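Local coordinates for putative membrane transport protein (Vibrio parahaemolyticus RIMD 2210633, PDB 3CK6) that probably takes up zinc across the inner membrane as a zinc–proton symporter, its cytoplasmic domain forming a funnel-shaped homopentamer, at residues N87-I98 with T110-I118. The protein carries 1 engineered substitution. Sequence-based numbering, arbitrary orientation.
Sequences NENASPEDMLSI and TRKIPSRAI
At the open end of the beta hairpin of strands 96-103 and 106-111, Leu-96 meets the loop 112-115, while Ile-98 packs between the end of strand 106-111 and the first turn of helix 116-126. Water takes over where direct pairing of the strands stops: one molecule donates to Ser-97 O (2.9 Å) and Ile-113 O and accepts from Lys-112 N. Beyond it, Asn-87 ND2 gives Pro-114 O a nearly straight hydrogen bond (3.0 Å, 176° at the hydrogen), lying in both the amide and the carbonyl plane. A second bond, to Asn-85 OD1, helps fix the rotation of this amide. Ile-113 turns CG1 in between its own N and carbonyl carbon (chi1 38°), which lays CD1 across Leu-96 CB at 3.5 Å and near Asn-87 ND2. Leu-96 CD2 rests against Pro-114 O, while Ile-98 CD1 lies over Arg-111 CB and Ile-98 CG2 meets Ile-118 CD1 tip to tip (4.1 Å). Ser-115 N-caps the helix, its OG accepting from Ile-118 N (3.2 Å). Arg-111 reaches away to a salt bridge with Glu-37. Strand 77-83 pairs with Leu-96 and Ile-98, strand 32-37 lies against Ile-118, and selenomethionine Met-95, its CB facing away from the loop, touches helices 134-161 and 173-199.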
loop_
_atom_site.group_PDB
_atom_site.type_symbol
_atom_site.label_atom_id
_atom_site.label_comp_id
_atom_site.label_asym_id
_atom_site.label_seq_id
_atom_site.Cartn_x
_atom_site.Cartn_y
_atom_site.Cartn_z
ATOM N N ASN E 87 -32.804 9.051 12.350
ATOM C CA ASN E 87 -33.556 9.931 13.217
ATOM C C ASN E 87 -33.847 11.289 12.543
ATOM O O ASN E 87 -33.146 11.682 11.604
ATOM C CB ASN E 87 -32.798 10.083 14.530
ATOM C CG ASN E 87 -32.609 8.736 15.243
ATOM O OD1 ASN E 87 -33.518 8.255 15.918
ATOM N ND2 ASN E 87 -31.432 8.114 15.073
ATOM N N GLU E 88 -34.884 11.991 12.998
ATOM C CA GLU E 88 -35.294 13.236 12.323
ATOM C C GLU E 88 -34.323 14.374 12.665
ATOM O O GLU E 88 -33.671 14.333 13.718
ATOM C CB GLU E 88 -36.748 13.595 12.637
ATOM C CG GLU E 88 -37.037 14.047 14.069
ATOM C CD GLU E 88 -38.270 14.940 14.158
ATOM O OE1 GLU E 88 -38.938 15.172 13.123
ATOM O OE2 GLU E 88 -38.573 15.426 15.269
ATOM N N ASN E 89 -34.197 15.347 11.765
ATOM C CA ASN E 89 -33.225 16.453 11.911
ATOM C C ASN E 89 -31.756 16.026 11.800
ATOM O O ASN E 89 -30.847 16.773 12.194
ATOM C CB ASN E 89 -33.435 17.250 13.214
ATOM C CG ASN E 89 -34.832 17.830 13.333
ATOM O OD1 ASN E 89 -35.547 17.533 14.293
ATOM N ND2 ASN E 89 -35.229 18.663 12.363
ATOM N N ALA E 90 -31.534 14.829 11.266
ATOM C CA ALA E 90 -30.197 14.349 10.964
ATOM C C ALA E 90 -30.230 13.790 9.559
ATOM O O ALA E 90 -31.313 13.527 9.024
ATOM C CB ALA E 90 -29.776 13.278 11.940
ATOM N N SER E 91 -29.051 13.641 8.959
ATOM C CA SER E 91 -28.919 12.956 7.692
ATOM C C SER E 91 -28.458 11.545 8.009
ATOM O O SER E 91 -27.718 11.355 8.987
ATOM C CB SER E 91 -27.902 13.655 6.785
ATOM O OG SER E 91 -27.941 15.060 6.926
ATOM N N PRO E 92 -28.894 10.552 7.201
ATOM C CA PRO E 92 -28.469 9.162 7.407
ATOM C C PRO E 92 -26.951 9.010 7.468
ATOM O O PRO E 92 -26.440 8.182 8.253
ATOM C CB PRO E 92 -29.018 8.433 6.170
ATOM C CG PRO E 92 -30.150 9.239 5.720
ATOM C CD PRO E 92 -29.815 10.673 6.050
ATOM N N GLU E 93 -26.249 9.806 6.657
ATOM C CA GLU E 93 -24.786 9.731 6.520
ATOM C C GLU E 93 -24.021 10.346 7.698
ATOM O O GLU E 93 -22.815 10.131 7.814
ATOM C CB GLU E 93 -24.305 10.361 5.202
ATOM C CG GLU E 93 -24.289 11.879 5.200
ATOM C CD GLU E 93 -25.533 12.472 4.553
ATOM O OE1 GLU E 93 -26.539 11.739 4.385
ATOM O OE2 GLU E 93 -25.492 13.670 4.198
ATOM N N ASP E 94 -24.710 11.095 8.557
ATOM C CA ASP E 94 -24.131 11.552 9.838
ATOM C C ASP E 94 -24.252 10.437 10.880
ATOM O O ASP E 94 -25.045 10.486 11.834
ATOM C CB ASP E 94 -24.779 12.842 10.297
ATOM C CG ASP E 94 -24.689 13.935 9.240
ATOM O OD1 ASP E 94 -23.698 13.943 8.455
ATOM O OD2 ASP E 94 -25.621 14.764 9.190
HETATM N N MSE E 95 -23.433 9.422 10.668
HETATM C CA MSE E 95 -23.598 8.135 11.318
HETATM C C MSE E 95 -23.439 8.206 12.824
HETATM O O MSE E 95 -22.616 8.972 13.334
HETATM C CB MSE E 95 -22.597 7.133 10.741
HETATM C CG MSE E 95 -22.665 7.039 9.231
HETATM SE SE MSE E 95 -21.517 5.600 8.618
HETATM C CE MSE E 95 -22.461 4.075 9.305
ATOM N N LEU E 96 -24.250 7.410 13.512
ATOM C CA LEU E 96 -24.243 7.295 14.971
ATOM C C LEU E 96 -23.138 6.386 15.477
ATOM O O LEU E 96 -22.854 5.344 14.875
ATOM C CB LEU E 96 -25.590 6.768 15.476
ATOM C CG LEU E 96 -26.248 5.549 14.796
ATOM C CD1 LEU E 96 -25.687 4.192 15.240
ATOM C CD2 LEU E 96 -27.776 5.595 14.978
ATOM N N SER E 97 -22.554 6.757 16.612
ATOM C CA SER E 97 -21.558 5.913 17.266
ATOM C C SER E 97 -22.196 5.068 18.380
ATOM O O SER E 97 -22.876 5.604 19.269
ATOM C CB SER E 97 -20.432 6.768 17.831
ATOM O OG SER E 97 -19.473 5.916 18.427
ATOM N N ILE E 98 -21.973 3.756 18.302
ATOM C CA ILE E 98 -22.406 2.804 19.321
ATOM C C ILE E 98 -21.120 2.301 20.005
ATOM O O ILE E 98 -20.219 1.764 19.349
ATOM C CB ILE E 98 -23.174 1.610 18.708
ATOM C CG1 ILE E 98 -24.478 2.033 18.010
ATOM C CG2 ILE E 98 -23.409 0.481 19.789
ATOM C CD1 ILE E 98 -25.437 2.825 18.880
ATOM N N THR E 110 -23.646 1.670 24.654
ATOM C CA THR E 110 -24.014 3.056 24.907
ATOM C C THR E 110 -24.380 3.711 23.583
ATOM O O THR E 110 -23.794 3.392 22.534
ATOM C CB THR E 110 -22.901 3.899 25.609
ATOM O OG1 THR E 110 -21.802 4.137 24.708
ATOM C CG2 THR E 110 -22.404 3.250 26.911
ATOM N N ARG E 111 -25.382 4.579 23.629
ATOM C CA ARG E 111 -25.862 5.244 22.441
ATOM C C ARG E 111 -26.086 6.732 22.715
ATOM O O ARG E 111 -26.246 7.155 23.862
ATOM C CB ARG E 111 -27.177 4.587 21.966
ATOM C CG ARG E 111 -28.366 4.797 22.928
ATOM C CD ARG E 111 -29.515 5.413 22.189
ATOM N NE ARG E 111 -30.627 5.865 23.026
ATOM C CZ ARG E 111 -31.822 5.273 23.049
ATOM N NH1 ARG E 111 -32.047 4.188 22.302
ATOM N NH2 ARG E 111 -32.792 5.751 23.821
ATOM N N LYS E 112 -26.108 7.517 21.646
ATOM C CA LYS E 112 -26.500 8.921 21.733
ATOM C C LYS E 112 -27.924 9.037 21.194
ATOM O O LYS E 112 -28.786 9.638 21.807
ATOM C CB LYS E 112 -25.545 9.797 20.925
ATOM C CG LYS E 112 -26.001 11.293 20.817
ATOM C CD LYS E 112 -24.825 12.200 20.518
ATOM C CE LYS E 112 -24.648 12.427 19.018
ATOM N NZ LYS E 112 -23.701 13.564 18.748
ATOM N N ILE E 113 -28.155 8.431 20.045
ATOM C CA ILE E 113 -29.449 8.489 19.380
ATOM C C ILE E 113 -29.767 7.077 18.916
ATOM O O ILE E 113 -28.851 6.344 18.605
ATOM C CB ILE E 113 -29.381 9.432 18.169
ATOM C CG1 ILE E 113 -28.017 9.273 17.473
ATOM C CG2 ILE E 113 -29.544 10.843 18.636
ATOM C CD1 ILE E 113 -28.076 9.209 15.976
ATOM N N PRO E 114 -31.056 6.693 18.909
ATOM C CA PRO E 114 -31.444 5.308 18.624
ATOM C C PRO E 114 -30.927 4.738 17.296
ATOM O O PRO E 114 -30.827 5.451 16.301
ATOM C CB PRO E 114 -32.971 5.371 18.641
ATOM C CG PRO E 114 -33.274 6.509 19.575
ATOM C CD PRO E 114 -32.238 7.526 19.223
ATOM N N SER E 115 -30.562 3.457 17.348
ATOM C CA SER E 115 -30.177 2.652 16.189
ATOM C C SER E 115 -31.334 1.697 15.890
ATOM O O SER E 115 -31.815 1.003 16.791
ATOM C CB SER E 115 -28.891 1.887 16.531
ATOM O OG SER E 115 -28.809 0.599 15.897
ATOM N N ARG E 116 -31.774 1.661 14.634
ATOM C CA ARG E 116 -32.846 0.765 14.223
ATOM C C ARG E 116 -32.412 -0.701 14.405
ATOM O O ARG E 116 -33.208 -1.519 14.821
ATOM C CB ARG E 116 -33.296 1.044 12.783
ATOM C CG ARG E 116 -34.335 0.057 12.262
ATOM C CD ARG E 116 -35.769 0.592 12.305
ATOM N NE ARG E 116 -36.322 0.733 13.659
ATOM C CZ ARG E 116 -37.326 0.002 14.156
ATOM N NH1 ARG E 116 -37.899 -0.956 13.430
ATOM N NH2 ARG E 116 -37.760 0.229 15.394
ATOM N N ALA E 117 -31.143 -0.996 14.130
ATOM C CA ALA E 117 -30.573 -2.353 14.335
ATOM C C ALA E 117 -30.766 -2.892 15.764
ATOM O O ALA E 117 -31.175 -4.044 15.977
ATOM C CB ALA E 117 -29.099 -2.337 13.992
ATOM N N ILE E 118 -30.446 -2.057 16.749
ATOM C CA ILE E 118 -30.628 -2.436 18.146
ATOM C C ILE E 118 -32.112 -2.472 18.590
ATOM O O ILE E 118 -32.499 -3.357 19.341
ATOM C CB ILE E 118 -29.728 -1.594 19.088
ATOM C CG1 ILE E 118 -28.249 -1.932 18.801
ATOM C CG2 ILE E 118 -30.058 -1.916 20.567
ATOM C CD1 ILE E 118 -27.251 -1.014 19.459
HETATM O O HOH W 1 -25.658 6.231 19.093
#